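Local coordinates for flagellar protein FlgA (Thermotoga maritima, PDB 3FRN) that probably acts as a periplasmic chaperone for assembly of the P-ring of the flagellar basal body, at residues Ala87-Glu93 with Leu138-Glu142; Phe107-Arg113 with Val124-Pro129; Glu142-Val146 with Pro177-Val181; Ile173-Phe178 with Val198-Val204. One frame throughout, in Å; residues are numbered along the deposited sequence. Where two conformers were deposited one is given.

Interaction 1. Residues Ala87-Glu93 with Leu138-Glu142; sequences AEAKDFE and LLRKE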
loop_
_atom_site.group_PDB
_atom_site.type_symbol
_atom_site.label_atom_id
_atom_site.label_comp_id
_atom_site.label_asym_id
_atom_site.label_seq_id
_atom_site.Cartn_x
_atom_site.Cartn_y
_atom_site.Cartn_z
ATOM N N ALA A 87 -8.740 7.935 7.009
ATOM C CA ALA A 87 -8.265 6.976 6.008
ATOM C C ALA A 87 -8.244 5.532 6.511
ATOM O O ALA A 87 -8.469 4.612 5.730
ATOM C CB ALA A 87 -6.887 7.374 5.485
ATOM N N GLU A 88 -7.977 5.370 7.810
ATOM C CA GLU A 88 -7.768 4.082 8.502
ATOM C C GLU A 88 -6.279 3.703 8.599
ATOM O O GLU A 88 -5.909 2.777 9.326
ATOM C CB GLU A 88 -8.623 2.934 7.920
ATOM C CG GLU A 88 -7.900 1.950 6.976
ATOM C CD GLU A 88 -8.852 1.216 6.041
ATOM O OE1 GLU A 88 -8.967 -0.025 6.153
ATOM O OE2 GLU A 88 -9.491 1.880 5.198
ATOM N N ALA A 89 -5.434 4.453 7.897
ATOM C CA ALA A 89 -4.033 4.084 7.707
ATOM C C ALA A 89 -3.058 4.707 8.709
ATOM O O ALA A 89 -3.377 5.692 9.377
ATOM C CB ALA A 89 -3.606 4.417 6.282
ATOM N N LYS A 90 -1.867 4.111 8.795
ATOM C CA LYS A 90 -0.742 4.662 9.561
ATOM C C LYS A 90 0.556 4.520 8.749
ATOM O O LYS A 90 0.578 3.792 7.753
ATOM C CB LYS A 90 -0.631 3.986 10.944
ATOM C CG LYS A 90 0.330 2.791 11.048
ATOM C CD LYS A 90 -0.196 1.524 10.379
ATOM C CE LYS A 90 0.906 0.483 10.268
ATOM N NZ LYS A 90 0.526 -0.637 9.368
ATOM N N ASP A 91 1.617 5.217 9.172
ATOM C CA ASP A 91 2.954 5.147 8.544
ATOM C C ASP A 91 2.938 5.407 7.035
ATOM O O ASP A 91 3.603 4.709 6.265
ATOM C CB ASP A 91 3.643 3.803 8.841
ATOM C CG ASP A 91 4.555 3.854 10.061
ATOM O OD1 ASP A 91 4.650 4.915 10.719
ATOM O OD2 ASP A 91 5.192 2.819 10.355
ATOM N N PHE A 92 2.175 6.414 6.624
ATOM C CA PHE A 92 1.989 6.712 5.213
ATOM C C PHE A 92 2.672 8.024 4.839
ATOM O O PHE A 92 2.991 8.843 5.709
ATOM C CB PHE A 92 0.490 6.761 4.868
ATOM C CG PHE A 92 -0.307 7.757 5.696
ATOM C CD1 PHE A 92 -0.992 7.345 6.834
ATOM C CD2 PHE A 92 -0.385 9.104 5.323
ATOM C CE1 PHE A 92 -1.730 8.258 7.597
ATOM C CE2 PHE A 92 -1.116 10.020 6.083
ATOM C CZ PHE A 92 -1.788 9.590 7.223
ATOM N N GLU A 93 2.907 8.209 3.542
ATOM C CA GLU A 93 3.305 9.501 3.017
ATOM C C GLU A 93 2.065 10.143 2.411
ATOM O O GLU A 93 1.209 9.439 1.866
ATOM C CB GLU A 93 4.378 9.352 1.944
ATOM C CG GLU A 93 5.778 9.071 2.469
ATOM C CD GLU A 93 6.860 9.226 1.396
ATOM O OE1 GLU A 93 7.822 9.987 1.634
ATOM O OE2 GLU A 93 6.752 8.599 0.313
ATOM N N LEU A 138 -2.734 13.117 -1.977
ATOM C CA LEU A 138 -2.548 11.752 -2.448
ATOM C C LEU A 138 -1.747 10.973 -1.413
ATOM O O LEU A 138 -0.672 11.403 -0.983
ATOM C CB LEU A 138 -1.843 11.737 -3.807
ATOM C CG LEU A 138 -1.551 10.421 -4.542
ATOM C CD1 LEU A 138 -2.794 9.772 -5.139
ATOM C CD2 LEU A 138 -0.545 10.697 -5.633
ATOM N N LEU A 139 -2.294 9.831 -1.015
ATOM C CA LEU A 139 -1.680 8.981 -0.015
ATOM C C LEU A 139 -0.847 7.878 -0.663
ATOM O O LEU A 139 -1.293 7.220 -1.599
ATOM C CB LEU A 139 -2.760 8.366 0.882
ATOM C CG LEU A 139 -3.171 9.084 2.169
ATOM C CD1 LEU A 139 -3.773 10.458 1.900
ATOM C CD2 LEU A 139 -4.140 8.217 2.958
ATOM N N ARG A 140 0.363 7.684 -0.145
ATOM C CA ARG A 140 1.275 6.642 -0.616
ATOM C C ARG A 140 1.859 5.878 0.558
ATOM O O ARG A 140 2.238 6.470 1.566
ATOM C CB ARG A 140 2.446 7.253 -1.388
ATOM C CG ARG A 140 2.137 7.674 -2.807
ATOM C CD ARG A 140 3.391 8.207 -3.487
ATOM N NE ARG A 140 3.177 8.498 -4.905
ATOM C CZ ARG A 140 4.030 9.172 -5.672
ATOM N NH1 ARG A 140 5.168 9.636 -5.166
ATOM N NH2 ARG A 140 3.746 9.387 -6.951
ATOM N N LYS A 141 1.937 4.558 0.414
ATOM C CA LYS A 141 2.708 3.728 1.330
ATOM C C LYS A 141 3.623 2.849 0.490
ATOM O O LYS A 141 3.207 1.807 -0.034
ATOM C CB LYS A 141 1.803 2.889 2.225
ATOM C CG LYS A 141 2.532 2.246 3.395
ATOM C CD LYS A 141 1.550 1.560 4.321
ATOM C CE LYS A 141 2.130 1.403 5.710
ATOM N NZ LYS A 141 1.064 1.118 6.715
ATOM N N GLU A 142 4.865 3.297 0.347
ATOM C CA GLU A 142 5.840 2.621 -0.492
ATOM C C GLU A 142 6.660 1.680 0.375
ATOM O O GLU A 142 7.249 2.106 1.362
ATOM C CB GLU A 142 6.739 3.648 -1.186
ATOM C CG GLU A 142 7.302 3.194 -2.535
ATOM C CD GLU A 142 6.306 3.321 -3.683
ATOM O OE1 GLU A 142 6.589 2.764 -4.769
ATOM O OE2 GLU A 142 5.251 3.975 -3.506
HETATM O O HOH W 1 6.703 8.184 -3.068
HETATM O O HOH W 2 5.286 5.838 1.773
#
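Lys141 stretches its all-t side chain along the loop 87-93, its CE 3.7 Å from Asp91 O, and ends in a hydrogen bond from NZ to Lys90 O (2.9 Å). The price is a close pair of like charges, Lys90 NZ lying 3.2 Å from Lys141 NZ. Where the loop becomes strand, Glu93 and Arg140 form an antiparallel hydrogen-bonded pair: Glu93 N donates to Arg140 O at 2.7 Å and Arg140 N to Glu93 O at 2.8 Å. This is the point at which strand 93-101 joins the long strand 132-148, in the sheet of the HotDog-like domain, just after helix 74-87 has run out at the positive phi of Glu88. Leu139 lies between the two ends of the connection: its CD2 is 3.8 Å from Ala87 CB, and its CG 4.2 Å from Phe92 CD2, with Ile83 of the helix and Phe171 touching both Leu139 and Phe92. On the solvent side, one water accepts from Arg140 NH1 (3.0 Å) and donates weakly to Glu93 OE2 (3.4 Å).

Interaction 2. Residues Phe107-Arg113 with Val124-Pro129; sequences FEPQTIR and VFLRFP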
loop_
_atom_site.group_PDB
_atom_site.type_symbol
_atom_site.label_atom_id
_atom_site.label_comp_id
_atom_site.label_asym_id
_atom_site.label_seq_id
_atom_site.Cartn_x
_atom_site.Cartn_y
_atom_site.Cartn_z
ATOM N N PHE A 107 -0.728 30.271 10.397
ATOM C CA PHE A 107 -0.829 28.869 9.984
ATOM C C PHE A 107 -1.310 27.896 11.078
ATOM O O PHE A 107 -1.050 26.696 10.999
ATOM C CB PHE A 107 0.472 28.390 9.317
ATOM C CG PHE A 107 0.905 29.242 8.156
ATOM C CD1 PHE A 107 0.043 29.481 7.090
ATOM C CD2 PHE A 107 2.169 29.802 8.122
ATOM C CE1 PHE A 107 0.435 30.278 6.018
ATOM C CE2 PHE A 107 2.581 30.597 7.049
ATOM C CZ PHE A 107 1.703 30.846 5.998
ATOM N N GLU A 108 -2.000 28.419 12.092
ATOM C CA GLU A 108 -2.586 27.588 13.137
ATOM C C GLU A 108 -4.052 27.404 12.800
ATOM O O GLU A 108 -4.835 28.332 12.974
ATOM C CB GLU A 108 -2.480 28.235 14.518
ATOM C CG GLU A 108 -1.081 28.471 15.020
ATOM C CD GLU A 108 -0.570 29.843 14.648
ATOM O OE1 GLU A 108 -0.528 30.729 15.530
ATOM O OE2 GLU A 108 -0.230 30.039 13.466
ATOM N N PRO A 109 -4.425 26.214 12.297
ATOM C CA PRO A 109 -5.817 25.976 11.932
ATOM C C PRO A 109 -6.735 25.916 13.147
ATOM O O PRO A 109 -6.301 25.542 14.240
ATOM C CB PRO A 109 -5.767 24.606 11.256
ATOM C CG PRO A 109 -4.584 23.941 11.859
ATOM C CD PRO A 109 -3.579 25.035 12.031
ATOM N N GLN A 110 -7.990 26.305 12.953
ATOM C CA GLN A 110 -9.009 26.107 13.970
ATOM C C GLN A 110 -9.544 24.687 13.858
ATOM O O GLN A 110 -9.553 23.937 14.835
ATOM C CB GLN A 110 -10.161 27.084 13.777
ATOM C CG GLN A 110 -9.854 28.533 14.095
ATOM C CD GLN A 110 -11.106 29.381 14.022
ATOM O OE1 GLN A 110 -12.137 28.935 13.509
ATOM N NE2 GLN A 110 -11.031 30.604 14.540
ATOM N N THR A 111 -9.983 24.332 12.652
ATOM C CA THR A 111 -10.614 23.044 12.388
ATOM C C THR A 111 -9.874 22.314 11.274
ATOM O O THR A 111 -9.331 22.940 10.359
ATOM C CB THR A 111 -12.083 23.233 11.965
ATOM O OG1 THR A 111 -12.600 24.440 12.547
ATOM C CG2 THR A 111 -12.939 22.032 12.397
ATOM N N ILE A 112 -9.824 20.989 11.367
ATOM C CA ILE A 112 -9.236 20.166 10.313
ATOM C C ILE A 112 -10.209 19.047 9.958
ATOM O O ILE A 112 -10.391 18.109 10.738
ATOM C CB ILE A 112 -7.859 19.589 10.724
ATOM C CG1 ILE A 112 -6.887 20.724 11.068
ATOM C CG2 ILE A 112 -7.284 18.712 9.600
ATOM C CD1 ILE A 112 -5.616 20.282 11.741
ATOM N N ARG A 113 -10.848 19.161 8.794
ATOM C CA ARG A 113 -11.822 18.167 8.339
ATOM C C ARG A 113 -11.330 17.446 7.082
ATOM O O ARG A 113 -10.941 18.088 6.101
ATOM C CB ARG A 113 -13.185 18.826 8.087
ATOM C CG ARG A 113 -14.317 17.856 7.752
ATOM C CD ARG A 113 -15.608 18.595 7.378
ATOM N NE ARG A 113 -15.438 19.448 6.198
ATOM C CZ ARG A 113 -16.428 20.046 5.539
ATOM N NH1 ARG A 113 -17.691 19.896 5.927
ATOM N NH2 ARG A 113 -16.150 20.798 4.479
ATOM N N VAL A 124 -8.414 17.639 2.520
ATOM C CA VAL A 124 -8.155 18.140 3.854
ATOM C C VAL A 124 -8.516 19.617 3.938
ATOM O O VAL A 124 -7.802 20.494 3.412
ATOM C CB VAL A 124 -6.667 17.964 4.249
ATOM C CG1 VAL A 124 -6.449 18.456 5.658
ATOM C CG2 VAL A 124 -6.241 16.501 4.118
ATOM N N PHE A 125 -9.609 19.892 4.628
ATOM C CA PHE A 125 -10.112 21.243 4.757
ATOM C C PHE A 125 -9.602 21.896 6.034
ATOM O O PHE A 125 -9.766 21.348 7.133
ATOM C CB PHE A 125 -11.641 21.240 4.749
ATOM C CG PHE A 125 -12.238 22.572 5.069
ATOM C CD1 PHE A 125 -12.101 23.636 4.183
ATOM C CD2 PHE A 125 -12.932 22.771 6.262
ATOM C CE1 PHE A 125 -12.646 24.875 4.470
ATOM C CE2 PHE A 125 -13.481 24.006 6.557
ATOM C CZ PHE A 125 -13.340 25.059 5.659
ATOM N N LEU A 126 -9.008 23.079 5.887
ATOM C CA LEU A 126 -8.465 23.811 7.029
ATOM C C LEU A 126 -9.163 25.145 7.199
ATOM O O LEU A 126 -9.184 25.959 6.276
ATOM C CB LEU A 126 -6.954 24.043 6.847
ATOM C CG LEU A 126 -6.091 22.853 6.443
ATOM C CD1 LEU A 126 -4.621 23.308 6.214
ATOM C CD2 LEU A 126 -6.161 21.775 7.504
ATOM N N ARG A 127 -9.744 25.365 8.369
ATOM C CA ARG A 127 -10.274 26.654 8.733
ATOM C C ARG A 127 -9.274 27.449 9.509
ATOM O O ARG A 127 -8.729 27.008 10.499
ATOM C CB ARG A 127 -11.544 26.530 9.563
ATOM C CG ARG A 127 -12.651 27.511 9.195
ATOM C CD ARG A 127 -12.312 28.984 9.452
ATOM N NE ARG A 127 -13.497 29.809 9.699
ATOM C CZ ARG A 127 -13.681 31.061 9.289
ATOM N NH1 ARG A 127 -12.762 31.694 8.604
ATOM N NH2 ARG A 127 -14.808 31.691 9.575
ATOM N N PHE A 128 -9.069 28.656 9.045
ATOM C CA PHE A 128 -8.217 29.582 9.767
ATOM C C PHE A 128 -9.100 30.733 10.234
ATOM O O PHE A 128 -10.187 30.944 9.677
ATOM C CB PHE A 128 -7.062 30.070 8.874
ATOM C CG PHE A 128 -6.135 28.979 8.446
ATOM C CD1 PHE A 128 -5.083 28.587 9.261
ATOM C CD2 PHE A 128 -6.319 28.326 7.236
ATOM C CE1 PHE A 128 -4.222 27.567 8.865
ATOM C CE2 PHE A 128 -5.477 27.304 6.853
ATOM C CZ PHE A 128 -4.427 26.927 7.662
ATOM N N PRO A 129 -8.662 31.464 11.279
ATOM C CA PRO A 129 -9.414 32.644 11.712
ATOM C C PRO A 129 -9.757 33.607 10.560
ATOM O O PRO A 129 -10.837 34.193 10.560
ATOM C CB PRO A 129 -8.467 33.309 12.715
ATOM C CG PRO A 129 -7.663 32.174 13.268
ATOM C CD PRO A 129 -7.476 31.220 12.128
#
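Ile112 and Leu126 form the apolar centre, a non-hydrogen-bonded pair of the antiparallel hairpin 111-118/121-127, with Ile112 CG1 3.8 Å from Leu126 CD2; Ile112 CG2 also meets Val124 CG1 at 4.0 Å. This face turns to helix 74-87, which Ile112 touches at Ala78 and Glu82 and Leu126 at Val79, the sheet-against-helix packing of a HotDog-like domain. Toward the open end of the hairpin, the Phe128 ring packs against residues 107-109, its CE1 4.1 Å from Pro109 CD and its edge against Phe107 C. Arg113 and Phe125 close a hydrogen-bonded pair, Phe125 N to Arg113 O at 2.7 Å and Arg113 N to Phe125 O at 3.0 Å; on the other side of the Ile112-Leu126 pair, Gln110 N donates to Arg127 O (2.7 Å). Gln110 NE2 reaches Pro129 CG at 3.9 Å. Backbone bonds thus fix the pairing, while the two faces differ: aliphatic toward the helix, mixed on the other, where Phe125 lies among Thr111, Arg113 and Arg127.

Interaction 3. Residues Glu142-Val146 with Pro177-Val181; sequences ERNVV and PFFDV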
loop_
_atom_site.group_PDB
_atom_site.type_symbol
_atom_site.label_atom_id
_atom_site.label_comp_id
_atom_site.label_asym_id
_atom_site.label_seq_id
_atom_site.Cartn_x
_atom_site.Cartn_y
_atom_site.Cartn_z
ATOM N N GLU A 142 4.865 3.297 0.347
ATOM C CA GLU A 142 5.840 2.621 -0.492
ATOM C C GLU A 142 6.660 1.680 0.375
ATOM O O GLU A 142 7.249 2.106 1.362
ATOM C CB GLU A 142 6.739 3.648 -1.186
ATOM C CG GLU A 142 7.302 3.194 -2.535
ATOM C CD GLU A 142 6.306 3.321 -3.683
ATOM O OE1 GLU A 142 6.589 2.764 -4.769
ATOM O OE2 GLU A 142 5.251 3.975 -3.506
ATOM N N ARG A 143 6.685 0.399 0.010
ATOM C CA ARG A 143 7.361 -0.618 0.818
ATOM C C ARG A 143 7.954 -1.700 -0.066
ATOM O O ARG A 143 7.589 -1.821 -1.229
ATOM C CB ARG A 143 6.377 -1.248 1.806
ATOM C CG ARG A 143 6.820 -1.186 3.263
ATOM C CD ARG A 143 6.522 0.182 3.861
ATOM N NE ARG A 143 7.135 0.387 5.172
ATOM C CZ ARG A 143 8.415 0.700 5.381
ATOM N NH1 ARG A 143 8.855 0.868 6.620
ATOM N NH2 ARG A 143 9.261 0.839 4.367
ATOM N N ASN A 144 8.875 -2.480 0.488
ATOM C CA ASN A 144 9.410 -3.641 -0.213
ATOM C C ASN A 144 8.498 -4.849 -0.069
ATOM O O ASN A 144 8.282 -5.347 1.032
ATOM C CB ASN A 144 10.820 -3.971 0.270
ATOM C CG ASN A 144 11.871 -3.073 -0.354
ATOM O OD1 ASN A 144 12.295 -3.289 -1.491
ATOM N ND2 ASN A 144 12.301 -2.063 0.389
ATOM N N VAL A 145 7.949 -5.300 -1.193
ATOM C CA VAL A 145 7.039 -6.441 -1.204
ATOM C C VAL A 145 7.633 -7.643 -1.949
ATOM O O VAL A 145 8.594 -7.508 -2.700
ATOM C CB VAL A 145 5.654 -6.079 -1.801
ATOM C CG1 VAL A 145 4.963 -5.006 -0.966
ATOM C CG2 VAL A 145 5.793 -5.644 -3.240
ATOM N N VAL A 146 7.046 -8.815 -1.726
ATOM C CA VAL A 146 7.502 -10.057 -2.331
ATOM C C VAL A 146 6.894 -10.227 -3.725
ATOM O O VAL A 146 5.674 -10.256 -3.884
ATOM C CB VAL A 146 7.168 -11.267 -1.416
ATOM C CG1 VAL A 146 7.313 -12.577 -2.160
ATOM C CG2 VAL A 146 8.062 -11.257 -0.183
ATOM N N PRO A 177 -0.185 -7.639 0.757
ATOM C CA PRO A 177 1.099 -8.163 0.295
ATOM C C PRO A 177 1.962 -8.748 1.420
ATOM O O PRO A 177 1.583 -8.692 2.598
ATOM C CB PRO A 177 1.778 -6.930 -0.299
ATOM C CG PRO A 177 1.213 -5.779 0.483
ATOM C CD PRO A 177 -0.180 -6.169 0.893
ATOM N N PHE A 178 3.111 -9.306 1.050
ATOM C CA PHE A 178 4.092 -9.812 2.016
ATOM C C PHE A 178 5.341 -8.941 2.007
ATOM O O PHE A 178 5.749 -8.452 0.962
ATOM C CB PHE A 178 4.475 -11.261 1.697
ATOM C CG PHE A 178 3.327 -12.225 1.773
ATOM C CD1 PHE A 178 2.927 -12.750 2.987
ATOM C CD2 PHE A 178 2.647 -12.601 0.621
ATOM C CE1 PHE A 178 1.866 -13.636 3.055
ATOM C CE2 PHE A 178 1.581 -13.478 0.681
ATOM C CZ PHE A 178 1.195 -13.999 1.892
ATOM N N PHE A 179 5.952 -8.761 3.168
ATOM C CA PHE A 179 7.060 -7.814 3.297
ATOM C C PHE A 179 8.381 -8.525 3.557
ATOM O O PHE A 179 9.407 -7.893 3.808
ATOM C CB PHE A 179 6.744 -6.783 4.392
ATOM C CG PHE A 179 5.396 -6.132 4.227
ATOM C CD1 PHE A 179 5.209 -5.117 3.298
ATOM C CD2 PHE A 179 4.309 -6.557 4.974
ATOM C CE1 PHE A 179 3.966 -4.526 3.132
ATOM C CE2 PHE A 179 3.061 -5.970 4.808
ATOM C CZ PHE A 179 2.891 -4.954 3.886
ATOM N N ASP A 180 8.340 -9.852 3.469
ATOM C CA ASP A 180 9.478 -10.695 3.787
ATOM C C ASP A 180 9.322 -12.032 3.081
ATOM O O ASP A 180 8.227 -12.594 3.026
ATOM C CB ASP A 180 9.565 -10.914 5.300
ATOM C CG ASP A 180 10.980 -11.175 5.777
ATOM O OD1 ASP A 180 11.937 -10.815 5.056
ATOM O OD2 ASP A 180 11.136 -11.731 6.885
ATOM N N VAL A 181 10.423 -12.533 2.532
ATOM C CA VAL A 181 10.456 -13.856 1.921
ATOM C C VAL A 181 10.057 -14.909 2.965
ATOM O O VAL A 181 9.301 -15.841 2.673
ATOM C CB VAL A 181 11.859 -14.137 1.308
ATOM C CG1 VAL A 181 12.056 -15.609 0.992
ATOM C CG2 VAL A 181 12.059 -13.301 0.053
#
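The bump of Val146 fits the bend of the loop 177-181: its CG2 sits in a hollow walled by Phe178 CB at 4.0 Å, Asp180 O at 3.5 Å and Val181 N at 3.8 Å. Val184 of the short helix 181-184 also touches Val146. A second fit lies one residue back, where Val145 CG1 packs into the angle between Pro177 CB (3.8 Å) and Phe179 CE1 (4.2 Å). The Phe179 ring continues along the strand to Arg143, whose CG is 4.2 Å from Phe179 CD1, and the ring edge faces Asn144 O. The Phe178 ring leads away from the strand, toward Glu183, Val184 and Lys187. The segments cross obliquely, their end-to-end directions 63° apart, so they come close over a short span and their CA atoms are nearest at Val145 and Phe179, 4.7 Å apart. There Phe178 O accepts a hydrogen bond from Val146 N (3.0 Å) and a CA-H...O contact from Val145 CA (3.2 Å), while Phe179 CA makes another to Asn144 O (3.6 Å). The contact ties strand 132-148 to a loop of the SAF domain. One backbone hydrogen bond lies at the crossing, and the rest of the fit is mainly van der Waals, valine methyls packing on proline and phenylalanine side chains and on the loop backbone.

Interaction 4. Residues Ile173-Phe178 with Val198-Val204; sequences IYGEPF and VLTADMV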
loop_
_atom_site.group_PDB
_atom_site.type_symbol
_atom_site.label_atom_id
_atom_site.label_comp_id
_atom_site.label_asym_id
_atom_site.label_seq_id
_atom_site.Cartn_x
_atom_site.Cartn_y
_atom_site.Cartn_z
ATOM N N ILE A 173 -1.968 -1.940 -4.405
ATOM C CA ILE A 173 -1.980 -3.396 -4.462
ATOM C C ILE A 173 -3.349 -3.898 -3.995
ATOM O O ILE A 173 -3.853 -3.480 -2.940
ATOM C CB ILE A 173 -0.864 -3.999 -3.570
ATOM C CG1 ILE A 173 0.518 -3.693 -4.159
ATOM C CG2 ILE A 173 -1.052 -5.511 -3.387
ATOM C CD1 ILE A 173 1.675 -3.942 -3.189
ATOM N N TYR A 174 -3.959 -4.777 -4.790
ATOM C CA TYR A 174 -5.233 -5.395 -4.421
ATOM C C TYR A 174 -4.970 -6.658 -3.622
ATOM O O TYR A 174 -4.465 -7.646 -4.155
ATOM C CB TYR A 174 -6.075 -5.707 -5.661
ATOM C CG TYR A 174 -6.922 -4.540 -6.118
ATOM C CD1 TYR A 174 -6.341 -3.423 -6.724
ATOM C CD2 TYR A 174 -8.303 -4.551 -5.940
ATOM C CE1 TYR A 174 -7.114 -2.349 -7.138
ATOM C CE2 TYR A 174 -9.087 -3.480 -6.357
ATOM C CZ TYR A 174 -8.487 -2.385 -6.953
ATOM O OH TYR A 174 -9.263 -1.324 -7.366
ATOM N N GLY A 175 -5.313 -6.613 -2.340
ATOM C CA GLY A 175 -4.983 -7.693 -1.418
ATOM C C GLY A 175 -3.842 -7.293 -0.507
ATOM O O GLY A 175 -3.206 -6.259 -0.709
ATOM N N GLU A 176 -3.584 -8.111 0.501
ATOM C CA GLU A 176 -2.531 -7.841 1.470
ATOM C C GLU A 176 -1.208 -8.468 1.006
ATOM O O GLU A 176 -1.104 -9.683 0.878
ATOM C CB GLU A 176 -2.953 -8.392 2.838
ATOM C CG GLU A 176 -1.989 -8.138 3.988
ATOM C CD GLU A 176 -2.356 -8.931 5.243
ATOM O OE1 GLU A 176 -2.621 -10.153 5.131
ATOM O OE2 GLU A 176 -2.376 -8.333 6.347
ATOM N N PRO A 177 -0.185 -7.639 0.757
ATOM C CA PRO A 177 1.099 -8.163 0.295
ATOM C C PRO A 177 1.962 -8.748 1.420
ATOM O O PRO A 177 1.583 -8.692 2.598
ATOM C CB PRO A 177 1.778 -6.930 -0.299
ATOM C CG PRO A 177 1.213 -5.779 0.483
ATOM C CD PRO A 177 -0.180 -6.169 0.893
ATOM N N PHE A 178 3.111 -9.306 1.050
ATOM C CA PHE A 178 4.092 -9.812 2.016
ATOM C C PHE A 178 5.341 -8.941 2.007
ATOM O O PHE A 178 5.749 -8.452 0.962
ATOM C CB PHE A 178 4.475 -11.261 1.697
ATOM C CG PHE A 178 3.327 -12.225 1.773
ATOM C CD1 PHE A 178 2.927 -12.750 2.987
ATOM C CD2 PHE A 178 2.647 -12.601 0.621
ATOM C CE1 PHE A 178 1.866 -13.636 3.055
ATOM C CE2 PHE A 178 1.581 -13.478 0.681
ATOM C CZ PHE A 178 1.195 -13.999 1.892
ATOM N N VAL A 198 2.974 -9.573 -7.859
ATOM C CA VAL A 198 3.075 -9.231 -6.439
ATOM C C VAL A 198 2.249 -10.227 -5.665
ATOM O O VAL A 198 1.044 -10.357 -5.907
ATOM C CB VAL A 198 2.513 -7.827 -6.145
ATOM C CG1 VAL A 198 2.553 -7.527 -4.643
ATOM C CG2 VAL A 198 3.269 -6.771 -6.936
ATOM N N LEU A 199 2.899 -10.929 -4.745
ATOM C CA LEU A 199 2.263 -12.000 -4.002
ATOM C C LEU A 199 1.364 -11.378 -2.961
ATOM O O LEU A 199 1.739 -10.397 -2.335
ATOM C CB LEU A 199 3.323 -12.900 -3.353
ATOM C CG LEU A 199 3.277 -14.382 -3.732
ATOM C CD1 LEU A 199 2.758 -14.562 -5.142
ATOM C CD2 LEU A 199 4.651 -15.017 -3.625
ATOM N N THR A 200 0.159 -11.916 -2.809
ATOM C CA THR A 200 -0.752 -11.457 -1.770
ATOM C C THR A 200 -1.336 -12.631 -0.986
ATOM O O THR A 200 -1.419 -13.746 -1.497
ATOM C CB THR A 200 -1.919 -10.579 -2.323
ATOM O OG1 THR A 200 -2.761 -11.362 -3.176
ATOM C CG2 THR A 200 -1.409 -9.350 -3.085
ATOM N N ALA A 201 -1.756 -12.356 0.249
ATOM C CA ALA A 201 -2.294 -13.356 1.163
ATOM C C ALA A 201 -3.376 -14.263 0.562
ATOM O O ALA A 201 -3.418 -15.462 0.840
ATOM C CB ALA A 201 -2.806 -12.672 2.422
ATOM N N ASP A 202 -4.212 -13.688 -0.295
ATOM C CA ASP A 202 -5.355 -14.398 -0.872
ATOM C C ASP A 202 -4.980 -15.375 -1.986
ATOM O O ASP A 202 -5.840 -16.072 -2.520
ATOM C CB ASP A 202 -6.389 -13.393 -1.392
ATOM C CG ASP A 202 -5.770 -12.311 -2.261
ATOM O OD1 ASP A 202 -5.180 -11.354 -1.707
ATOM O OD2 ASP A 202 -5.883 -12.413 -3.499
ATOM N N MET A 203 -3.698 -15.434 -2.336
ATOM C CA MET A 203 -3.252 -16.280 -3.444
ATOM C C MET A 203 -2.568 -17.550 -2.980
ATOM O O MET A 203 -2.290 -18.456 -3.775
ATOM C CB MET A 203 -2.308 -15.496 -4.346
ATOM C CG MET A 203 -2.912 -14.205 -4.838
ATOM S SD MET A 203 -2.125 -13.586 -6.310
ATOM C CE MET A 203 -0.550 -13.143 -5.693
ATOM N N VAL A 204 -2.295 -17.606 -1.683
ATOM C CA VAL A 204 -1.531 -18.692 -1.110
ATOM C C VAL A 204 -2.294 -19.280 0.064
ATOM O O VAL A 204 -3.219 -18.664 0.587
ATOM C CB VAL A 204 -0.119 -18.219 -0.651
ATOM C CG1 VAL A 204 0.691 -17.691 -1.824
ATOM C CG2 VAL A 204 -0.213 -17.170 0.446
#
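Ile173 opens the contact with two apolar touches, CD1 to Val198 CG1 at 4.0 Å and CG2 to Thr200 CG2 at 3.9 Å, and Tyr174 O follows at 3.7 Å from the same Thr200 CG2. At Gly175, phi 105° and psi 170° would jam a CB against the preceding carbonyl, which calls for glycine; in the conformer given, a CB would also clash with Asp202 OD1. Glu176 O accepts a hydrogen bond from Ala201 N (2.8 Å), and Glu176 OE1 lies 3.7 Å from Ala201 CB. Pro177 brings its CA to 3.5 Å from Leu199 O, a CA-H...O contact. Phe178 is the most covered residue, at 85 Å²: CD2 is 4.0 Å from Leu199 CB, CZ 3.8 Å from Val204 CG2, and CE2 3.5 Å from Thr200 C. Within 198-204, Thr200 OG1 donates to Asp202 OD1 (2.8 Å), and Met203 N to Thr200 O (3.0 Å). Two irregular connections are thereby clasped side by side, with Val145 and Val146 of strand 132-148 touching them, within the SAF domain of the FlgA chaperone family.

Strand 132-148 carries interactions 1 and 3: interaction 1 uses its 138-142 part and interaction 3 its 142-146 part, sharing Glu142 with centres about 15 Å apart. The one strand thus takes part in both the HotDog-like sheet and the SAF contacts. Interaction 2 sits on the neighbouring strand 121-127 of the same sheet, its centre about 21 Å from that of interaction 1 and about 36 Å from that of interaction 3. Interactions 3 and 4 share Pro177 and Phe178, with centres about 9 Å apart; Val146 O and Leu199 N are 3.0 Å apart, a probable hydrogen bond, and Val145 CG1 packs on Ile173 CD1 at 4.1 Å. Loop 173-181 thus lies against both strand 132-148 and segment 198-204.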